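Local coordinates for erythrocyte membrane protein 1 (Plasmodium falciparum, PDB 2XU0) that probably binds host cell-surface receptors through this N-terminal segment and first Duffy-binding-like domain of a parasite adhesin involved in the rosetting of red blood cells, at residues R94-D106 against V163-P177. The protein carries 10 engineered substitutions. Residues are numbered along the deposited sequence; the frame is centred on the assembly and turned at random.
Sequences RKPCYGREQNRFD and VTAKYEGNYIVNDHP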
ATOM      1  N   ARG A  94      -2.619 -26.921   3.959  1.00 60.96           N
ATOM      2  CA  ARG A  94      -2.479 -25.911   5.031  1.00 59.28           C
ATOM      3  C   ARG A  94      -3.451 -24.741   4.861  1.00 61.44           C
ATOM      4  O   ARG A  94      -3.981 -24.536   3.771  1.00 62.40           O
ATOM      5  CB  ARG A  94      -1.051 -25.300   5.089  1.00 58.76           C
ATOM      6  CG  ARG A  94      -0.028 -25.689   6.218  1.00 54.21           C
ATOM      7  CD  ARG A  94      -0.660 -25.942   7.582  0.50 57.75           C
ATOM      8  NE  ARG A  94      -1.247 -24.743   8.193  0.50 54.61           N
ATOM      9  CZ  ARG A  94      -2.157 -24.775   9.162  0.50 59.00           C
ATOM     10  NH1 ARG A  94      -2.617 -25.935   9.612  0.50 54.52           N
ATOM     11  NH2 ARG A  94      -2.619 -23.647   9.683  0.50 37.66           N
ATOM     12  N   LYS A  95      -3.618 -23.934   5.926  1.00 55.31           N
ATOM     13  CA  LYS A  95      -4.432 -22.707   5.997  1.00 54.19           C
ATOM     14  C   LYS A  95      -3.638 -21.462   5.422  1.00 60.24           C
ATOM     15  O   LYS A  95      -2.418 -21.597   5.228  1.00 59.73           O
ATOM     16  CB  LYS A  95      -4.788 -22.434   7.478  1.00 55.28           C
ATOM     17  CG  LYS A  95      -5.885 -23.312   8.077  1.00 64.86           C
ATOM     18  CD  LYS A  95      -7.306 -22.956   7.616  1.00 65.35           C
ATOM     19  CE  LYS A  95      -8.318 -24.041   7.926  1.00 65.02           C
ATOM     20  NZ  LYS A  95      -8.074 -25.285   7.140  1.00 73.15           N
ATOM     21  N   PRO A  96      -4.247 -20.221   5.327  1.00 56.71           N
ATOM     22  CA  PRO A  96      -3.527 -19.053   4.763  1.00 54.44           C
ATOM     23  C   PRO A  96      -2.608 -18.183   5.638  1.00 52.22           C
ATOM     24  O   PRO A  96      -1.572 -17.763   5.119  1.00 49.39           O
ATOM     25  CB  PRO A  96      -4.668 -18.200   4.180  1.00 56.28           C
ATOM     26  CG  PRO A  96      -5.863 -19.112   4.151  1.00 61.56           C
ATOM     27  CD  PRO A  96      -5.677 -19.887   5.417  1.00 58.08           C
ATOM     28  N   CYS A  97      -2.985 -17.843   6.914  1.00 46.55           N
ATOM     29  CA  CYS A  97      -2.160 -16.962   7.781  1.00 45.30           C
ATOM     30  C   CYS A  97      -1.076 -17.640   8.652  1.00 52.27           C
ATOM     31  O   CYS A  97      -0.387 -16.952   9.414  1.00 53.09           O
ATOM     32  CB  CYS A  97      -3.017 -16.019   8.620  1.00 44.20           C
ATOM     33  SG  CYS A  97      -4.205 -15.030   7.678  0.50 47.03           S
ATOM     34  N   TYR A  98      -0.948 -18.959   8.575  1.00 51.13           N
ATOM     35  CA  TYR A  98       0.033 -19.708   9.366  1.00 52.74           C
ATOM     36  C   TYR A  98       1.457 -19.384   8.950  1.00 55.27           C
ATOM     37  O   TYR A  98       1.795 -19.440   7.762  1.00 52.74           O
ATOM     38  CB  TYR A  98      -0.219 -21.224   9.273  1.00 54.86           C
ATOM     39  CG  TYR A  98       0.826 -22.058   9.984  1.00 59.00           C
ATOM     40  CD1 TYR A  98       0.953 -22.019  11.373  1.00 60.99           C
ATOM     41  CD2 TYR A  98       1.708 -22.865   9.267  1.00 60.11           C
ATOM     42  CE1 TYR A  98       1.916 -22.783  12.033  1.00 61.87           C
ATOM     43  CE2 TYR A  98       2.688 -23.617   9.916  1.00 61.11           C
ATOM     44  CZ  TYR A  98       2.776 -23.585  11.301  1.00 67.73           C
ATOM     45  OH  TYR A  98       3.726 -24.330  11.948  1.00 66.92           O
ATOM     46  N   GLY A  99       2.274 -19.085   9.952  1.00 52.53           N
ATOM     47  CA  GLY A  99       3.678 -18.747   9.777  1.00 52.85           C
ATOM     48  C   GLY A  99       3.874 -17.275   9.501  1.00 56.80           C
ATOM     49  O   GLY A  99       5.004 -16.779   9.500  1.00 56.47           O
ATOM     50  N   ARG A 100       2.767 -16.556   9.293  1.00 53.51           N
ATOM     51  CA  ARG A 100       2.838 -15.136   9.009  1.00 52.59           C
ATOM     52  C   ARG A 100       2.740 -14.270  10.223  1.00 56.56           C
ATOM     53  O   ARG A 100       1.909 -14.496  11.105  1.00 56.24           O
ATOM     54  CB  ARG A 100       1.859 -14.716   7.909  1.00 49.39           C
ATOM     55  CG  ARG A 100       2.432 -14.990   6.521  1.00 53.82           C
ATOM     56  CD  ARG A 100       1.712 -16.152   5.927  1.00 48.55           C
ATOM     57  NE  ARG A 100       2.265 -16.587   4.645  1.00 43.75           N
ATOM     58  CZ  ARG A 100       3.104 -17.606   4.512  1.00 56.79           C
ATOM     59  NH1 ARG A 100       3.580 -18.229   5.585  1.00 41.94           N
ATOM     60  NH2 ARG A 100       3.477 -18.012   3.307  1.00 43.72           N
ATOM     61  N   GLU A 101       3.622 -13.277  10.266  1.00 53.36           N
ATOM     62  CA  GLU A 101       3.697 -12.278  11.311  1.00 53.85           C
ATOM     63  C   GLU A 101       2.461 -11.399  11.197  1.00 59.30           C
ATOM     64  O   GLU A 101       1.947 -11.187  10.097  1.00 59.69           O
ATOM     65  CB  GLU A 101       4.957 -11.407  11.121  1.00 55.44           C
ATOM     66  CG  GLU A 101       6.283 -12.150  11.240  1.00 68.42           C
ATOM     67  CD  GLU A 101       7.526 -11.310  10.996  1.00101.73           C
ATOM     68  OE1 GLU A 101       7.586 -10.158  11.488  1.00 95.52           O
ATOM     69  OE2 GLU A 101       8.454 -11.817  10.324  1.00105.64           O
ATOM     70  N   GLN A 102       1.966 -10.927  12.330  1.00 55.96           N
ATOM     71  CA  GLN A 102       0.824 -10.019  12.399  1.00 55.94           C
ATOM     72  C   GLN A 102       1.418  -8.659  12.710  1.00 57.15           C
ATOM     73  O   GLN A 102       2.631  -8.507  12.574  1.00 59.48           O
ATOM     74  CB  GLN A 102      -0.235 -10.491  13.432  1.00 58.33           C
ATOM     75  CG  GLN A 102       0.278 -10.746  14.868  1.00 83.47           C
ATOM     76  CD  GLN A 102       0.968 -12.081  15.043  1.00107.61           C
ATOM     77  OE1 GLN A 102       0.460 -13.140  14.643  1.00105.08           O
ATOM     78  NE2 GLN A 102       2.148 -12.055  15.648  1.00 98.82           N
ATOM     79  N   ASN A 103       0.621  -7.688  13.137  1.00 49.54           N
ATOM     80  CA  ASN A 103       1.108  -6.332  13.405  1.00 48.90           C
ATOM     81  C   ASN A 103       1.703  -5.666  12.152  1.00 48.30           C
ATOM     82  O   ASN A 103       2.650  -4.885  12.232  1.00 46.35           O
ATOM     83  CB  ASN A 103       2.013  -6.234  14.661  1.00 53.73           C
ATOM     84  CG  ASN A 103       1.288  -5.734  15.887  1.00 93.71           C
ATOM     85  OD1 ASN A 103       1.049  -6.483  16.845  1.00 92.35           O
ATOM     86  ND2 ASN A 103       0.897  -4.459  15.873  1.00 88.22           N
ATOM     87  N   ARG A 104       1.077  -5.951  10.987  1.00 43.13           N
ATOM     88  CA  ARG A 104       1.449  -5.412   9.672  1.00 40.49           C
ATOM     89  C   ARG A 104       1.367  -3.901   9.676  1.00 40.73           C
ATOM     90  O   ARG A 104       2.107  -3.250   8.941  1.00 42.67           O
ATOM     91  CB  ARG A 104       0.520  -5.970   8.576  1.00 37.70           C
ATOM     92  CG  ARG A 104       0.558  -7.480   8.447  1.00 37.93           C
ATOM     93  CD  ARG A 104       0.164  -7.871   7.071  1.00 35.80           C
ATOM     94  NE  ARG A 104      -0.642  -9.079   7.032  1.00 37.04           N
ATOM     95  CZ  ARG A 104      -1.391  -9.428   5.997  1.00 49.91           C
ATOM     96  NH1 ARG A 104      -1.421  -8.673   4.902  1.00 36.64           N
ATOM     97  NH2 ARG A 104      -2.117 -10.533   6.043  1.00 36.69           N
ATOM     98  N   PHE A 105       0.491  -3.337  10.521  1.00 33.14           N
ATOM     99  CA  PHE A 105       0.254  -1.899  10.606  1.00 32.39           C
ATOM    100  C   PHE A 105       0.971  -1.173  11.704  1.00 36.41           C
ATOM    101  O   PHE A 105       0.835   0.043  11.794  1.00 36.68           O
ATOM    102  CB  PHE A 105      -1.250  -1.574  10.615  1.00 34.94           C
ATOM    103  CG  PHE A 105      -2.041  -2.218   9.498  1.00 37.66           C
ATOM    104  CD1 PHE A 105      -2.005  -1.698   8.207  1.00 42.02           C
ATOM    105  CD2 PHE A 105      -2.838  -3.328   9.740  1.00 39.56           C
ATOM    106  CE1 PHE A 105      -2.716  -2.312   7.170  1.00 42.70           C
ATOM    107  CE2 PHE A 105      -3.549  -3.936   8.708  1.00 43.10           C
ATOM    108  CZ  PHE A 105      -3.500  -3.411   7.432  1.00 41.96           C
ATOM    109  N   ASP A 106       1.803  -1.881  12.495  1.00 35.96           N
ATOM    110  CA  ASP A 106       2.556  -1.285  13.600  1.00 36.82           C
ATOM    111  C   ASP A 106       3.475  -0.195  13.093  1.00 40.16           C
ATOM    112  O   ASP A 106       4.042  -0.335  12.013  1.00 40.18           O
ATOM    113  CB  ASP A 106       3.368  -2.369  14.349  1.00 39.68           C
ATOM    114  CG  ASP A 106       4.130  -1.848  15.546  1.00 48.85           C
ATOM    115  OD1 ASP A 106       3.529  -1.760  16.630  1.00 54.02           O
ATOM    116  OD2 ASP A 106       5.322  -1.498  15.386  1.00 52.61           O
ATOM    117  N   VAL A 163     -10.318 -19.003  -0.359  1.00 35.56           N
ATOM    118  CA  VAL A 163      -9.843 -19.302   1.012  1.00 34.80           C
ATOM    119  C   VAL A 163      -8.773 -18.261   1.397  1.00 38.41           C
ATOM    120  O   VAL A 163      -8.825 -17.719   2.503  1.00 37.80           O
ATOM    121  CB  VAL A 163      -9.338 -20.784   1.134  1.00 39.62           C
ATOM    122  CG1 VAL A 163      -8.666 -21.059   2.496  1.00 39.34           C
ATOM    123  CG2 VAL A 163     -10.482 -21.783   0.881  1.00 39.51           C
ATOM    124  N   THR A 164      -7.838 -17.926   0.450  1.00 35.51           N
ATOM    125  CA  THR A 164      -6.792 -16.914   0.704  1.00 34.40           C
ATOM    126  C   THR A 164      -7.461 -15.549   0.994  1.00 37.98           C
ATOM    127  O   THR A 164      -7.150 -14.894   1.995  1.00 38.93           O
ATOM    128  CB  THR A 164      -5.857 -16.823  -0.542  1.00 44.26           C
ATOM    129  OG1 THR A 164      -5.224 -18.075  -0.795  1.00 47.76           O
ATOM    130  CG2 THR A 164      -4.826 -15.731  -0.431  1.00 40.53           C
ATOM    131  N   ALA A 165      -8.392 -15.144   0.113  1.00 35.18           N
ATOM    132  CA  ALA A 165      -9.123 -13.875   0.221  1.00 34.87           C
ATOM    133  C   ALA A 165      -9.865 -13.739   1.542  1.00 38.90           C
ATOM    134  O   ALA A 165      -9.669 -12.749   2.258  1.00 37.67           O
ATOM    135  CB  ALA A 165     -10.066 -13.714  -0.972  1.00 35.33           C
ATOM    136  N   LYS A 166     -10.668 -14.765   1.911  1.00 37.80           N
ATOM    137  CA  LYS A 166     -11.394 -14.775   3.188  1.00 38.18           C
ATOM    138  C   LYS A 166     -10.451 -14.481   4.369  1.00 39.34           C
ATOM    139  O   LYS A 166     -10.671 -13.521   5.134  1.00 37.30           O
ATOM    140  CB  LYS A 166     -12.110 -16.130   3.379  1.00 42.22           C
ATOM    141  CG  LYS A 166     -12.713 -16.331   4.785  0.80 55.21           C
ATOM    142  CD  LYS A 166     -12.967 -17.812   5.095  0.60 64.88           C
ATOM    143  CE  LYS A 166     -13.488 -18.080   6.496  0.60 76.00           C
ATOM    144  NZ  LYS A 166     -12.454 -17.878   7.551  0.50 84.10           N
ATOM    145  N   TYR A 167      -9.355 -15.257   4.463  1.00 35.87           N
ATOM    146  CA  TYR A 167      -8.408 -15.093   5.567  1.00 36.82           C
ATOM    147  C   TYR A 167      -7.640 -13.828   5.554  1.00 38.82           C
ATOM    148  O   TYR A 167      -7.570 -13.164   6.596  1.00 38.86           O
ATOM    149  CB  TYR A 167      -7.506 -16.319   5.710  1.00 41.70           C
ATOM    150  CG  TYR A 167      -8.225 -17.468   6.386  1.00 47.45           C
ATOM    151  CD1 TYR A 167      -8.901 -18.427   5.640  1.00 49.70           C
ATOM    152  CD2 TYR A 167      -8.308 -17.545   7.776  1.00 50.20           C
ATOM    153  CE1 TYR A 167      -9.550 -19.497   6.252  1.00 52.76           C
ATOM    154  CE2 TYR A 167      -8.980 -18.598   8.403  1.00 52.24           C
ATOM    155  CZ  TYR A 167      -9.586 -19.581   7.636  1.00 60.82           C
ATOM    156  OH  TYR A 167     -10.244 -20.623   8.239  1.00 64.29           O
ATOM    157  N   GLU A 168      -7.134 -13.421   4.364  1.00 34.12           N
ATOM    158  CA  GLU A 168      -6.407 -12.142   4.229  1.00 32.64           C
ATOM    159  C   GLU A 168      -7.302 -10.969   4.684  1.00 32.46           C
ATOM    160  O   GLU A 168      -6.860 -10.114   5.460  1.00 31.47           O
ATOM    161  CB  GLU A 168      -5.920 -11.945   2.756  1.00 33.64           C
ATOM    162  CG  GLU A 168      -5.207 -10.616   2.505  1.00 35.89           C
ATOM    163  CD  GLU A 168      -3.993 -10.291   3.361  1.00 45.57           C
ATOM    164  OE1 GLU A 168      -3.326 -11.237   3.847  1.00 40.55           O
ATOM    165  OE2 GLU A 168      -3.663  -9.088   3.479  1.00 37.24           O
ATOM    166  N   GLY A 169      -8.551 -10.962   4.196  1.00 31.11           N
ATOM    167  CA  GLY A 169      -9.563  -9.975   4.562  1.00 31.30           C
ATOM    168  C   GLY A 169      -9.824  -9.967   6.053  1.00 38.01           C
ATOM    169  O   GLY A 169      -9.867  -8.903   6.683  1.00 36.60           O
ATOM    170  N   ASN A 170      -9.959 -11.185   6.643  1.00 37.15           N
ATOM    171  CA  ASN A 170     -10.149 -11.300   8.088  1.00 36.49           C
ATOM    172  C   ASN A 170      -9.005 -10.679   8.837  1.00 39.05           C
ATOM    173  O   ASN A 170      -9.252  -9.872   9.735  1.00 39.89           O
ATOM    174  CB  ASN A 170     -10.390 -12.747   8.504  1.00 42.00           C
ATOM    175  CG  ASN A 170     -11.617 -12.865   9.368  1.00 70.01           C
ATOM    176  OD1 ASN A 170     -11.778 -12.156  10.376  1.00 64.53           O
ATOM    177  ND2 ASN A 170     -12.548 -13.691   8.936  1.00 64.28           N
ATOM    178  N   TYR A 171      -7.736 -10.937   8.409  1.00 35.81           N
ATOM    179  CA  TYR A 171      -6.619 -10.300   9.109  1.00 34.66           C
ATOM    180  C   TYR A 171      -6.728  -8.795   8.986  1.00 36.76           C
ATOM    181  O   TYR A 171      -6.641  -8.105   9.997  1.00 33.95           O
ATOM    182  CB  TYR A 171      -5.210 -10.783   8.643  1.00 36.39           C
ATOM    183  CG  TYR A 171      -4.143  -9.868   9.219  1.00 39.75           C
ATOM    184  CD1 TYR A 171      -3.664 -10.057  10.512  1.00 42.02           C
ATOM    185  CD2 TYR A 171      -3.762  -8.704   8.553  1.00 40.42           C
ATOM    186  CE1 TYR A 171      -2.811  -9.128  11.114  1.00 42.39           C
ATOM    187  CE2 TYR A 171      -2.946  -7.753   9.158  1.00 41.22           C
ATOM    188  CZ  TYR A 171      -2.439  -7.989  10.425  1.00 45.21           C
ATOM    189  OH  TYR A 171      -1.605  -7.071  11.008  1.00 39.20           O
ATOM    190  N   ILE A 172      -6.856  -8.264   7.720  1.00 35.10           N
ATOM    191  CA  ILE A 172      -6.873  -6.811   7.506  1.00 34.47           C
ATOM    192  C   ILE A 172      -7.912  -6.149   8.369  1.00 38.18           C
ATOM    193  O   ILE A 172      -7.612  -5.182   9.065  1.00 37.88           O
ATOM    194  CB  ILE A 172      -7.039  -6.396   5.994  1.00 36.75           C
ATOM    195  CG1 ILE A 172      -5.875  -6.879   5.072  1.00 36.46           C
ATOM    196  CG2 ILE A 172      -7.374  -4.901   5.833  1.00 35.23           C
ATOM    197  CD1 ILE A 172      -4.547  -6.330   5.335  1.00 37.07           C
ATOM    198  N   VAL A 173      -9.153  -6.635   8.283  1.00 38.26           N
ATOM    199  CA  VAL A 173     -10.275  -6.046   9.034  1.00 37.94           C
ATOM    200  C   VAL A 173     -10.021  -6.084  10.536  1.00 43.99           C
ATOM    201  O   VAL A 173     -10.309  -5.105  11.224  1.00 44.22           O
ATOM    202  CB  VAL A 173     -11.615  -6.730   8.660  1.00 39.63           C
ATOM    203  CG1 VAL A 173     -12.740  -6.325   9.621  1.00 39.57           C
ATOM    204  CG2 VAL A 173     -11.993  -6.428   7.219  1.00 38.13           C
ATOM    205  N   ASN A 174      -9.471  -7.201  11.047  1.00 42.73           N
ATOM    206  CA  ASN A 174      -9.271  -7.315  12.502  1.00 44.09           C
ATOM    207  C   ASN A 174      -8.038  -6.678  13.114  1.00 48.72           C
ATOM    208  O   ASN A 174      -7.913  -6.650  14.337  1.00 48.92           O
ATOM    209  CB  ASN A 174      -9.556  -8.740  12.999  1.00 49.03           C
ATOM    210  CG  ASN A 174     -11.019  -9.088  12.838  1.00 61.06           C
ATOM    211  OD1 ASN A 174     -11.895  -8.482  13.472  1.00 55.00           O
ATOM    212  ND2 ASN A 174     -11.323  -9.986  11.906  1.00 48.73           N
ATOM    213  N   ASP A 175      -7.153  -6.105  12.279  1.00 44.86           N
ATOM    214  CA  ASP A 175      -5.957  -5.459  12.797  1.00 43.30           C
ATOM    215  C   ASP A 175      -5.760  -4.061  12.248  1.00 44.44           C
ATOM    216  O   ASP A 175      -4.798  -3.377  12.609  1.00 42.44           O
ATOM    217  CB  ASP A 175      -4.731  -6.358  12.576  1.00 45.32           C
ATOM    218  CG  ASP A 175      -3.577  -6.040  13.506  1.00 62.34           C
ATOM    219  OD1 ASP A 175      -3.803  -5.982  14.739  1.00 64.06           O
ATOM    220  OD2 ASP A 175      -2.468  -5.768  13.001  1.00 69.75           O
ATOM    221  N   HIS A 176      -6.715  -3.598  11.412  1.00 40.54           N
ATOM    222  CA  HIS A 176      -6.630  -2.277  10.786  1.00 38.22           C
ATOM    223  C   HIS A 176      -6.626  -1.144  11.800  1.00 41.08           C
ATOM    224  O   HIS A 176      -7.411  -1.187  12.725  1.00 40.86           O
ATOM    225  CB  HIS A 176      -7.753  -2.073   9.752  1.00 37.20           C
ATOM    226  CG  HIS A 176      -7.447  -0.963   8.800  1.00 39.07           C
ATOM    227  ND1 HIS A 176      -7.705   0.350   9.125  1.00 39.90           N
ATOM    228  CD2 HIS A 176      -6.865  -1.005   7.581  1.00 40.19           C
ATOM    229  CE1 HIS A 176      -7.279   1.069   8.103  1.00 39.35           C
ATOM    230  NE2 HIS A 176      -6.764   0.295   7.150  1.00 40.25           N
ATOM    231  N   PRO A 177      -5.809  -0.089  11.622  1.00 38.54           N
ATOM    232  CA  PRO A 177      -5.836   1.030  12.584  1.00 38.99           C
ATOM    233  C   PRO A 177      -7.197   1.726  12.769  1.00 46.72           C
ATOM    234  O   PRO A 177      -7.399   2.418  13.768  1.00 47.22           O
ATOM    235  CB  PRO A 177      -4.815   2.010  11.996  1.00 40.03           C
ATOM    236  CG  PRO A 177      -3.895   1.153  11.178  1.00 43.20           C
ATOM    237  CD  PRO A 177      -4.771   0.121  10.586  1.00 38.80           C
TER
HETATM  238  O   HOH W   1      -0.836  -3.938  13.161  1.00 54.63           O
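R104 reaches E168 on helix 154-175 in a buried salt bridge, gripping it end-on with one nitrogen to each carboxylate oxygen. NH2 meets OE1 at 2.6 Å in a nearly straight bond (169°), while NH1 takes the syn lone pair of OE2 at 2.7 Å. Arginine suits the place because its flat guanidinium also lies against the Y171 ring, the planes only 3° apart, with CD2 of Y171 over one face. OE1 of E168 also bonds to the backbone N of C139 and OE2 to S195 OG, which should favour the carboxylate form.

The Y171 hydroxyl accepts the backbone N-H of R104 (2.9 Å) and donates a weak hydrogen bond to OD2 of D175, a double role that suits tyrosine. With CG anti to its own backbone nitrogen (chi1 169°), the ring extends along the R104 side chain to that amide. A water links D175 OD2 to F105 N.

Apolar contacts flank this polar centre. The F105 ring receives P177 CD over one face in a CH-pi contact, I172 CD1 at its edge, and the edge of H176 in an edge-to-face pair. At the other end the compact, rigid ring of P96 lays CD over the Y167 ring, 3.9 Å from its centroid, also a CH-pi contact.

C97 is disulfide-bonded to C139. A mostly helical scaffold with long disulfide-linked loops characterises Duffy-binding-like domains; here one such loop lines helix 154-175.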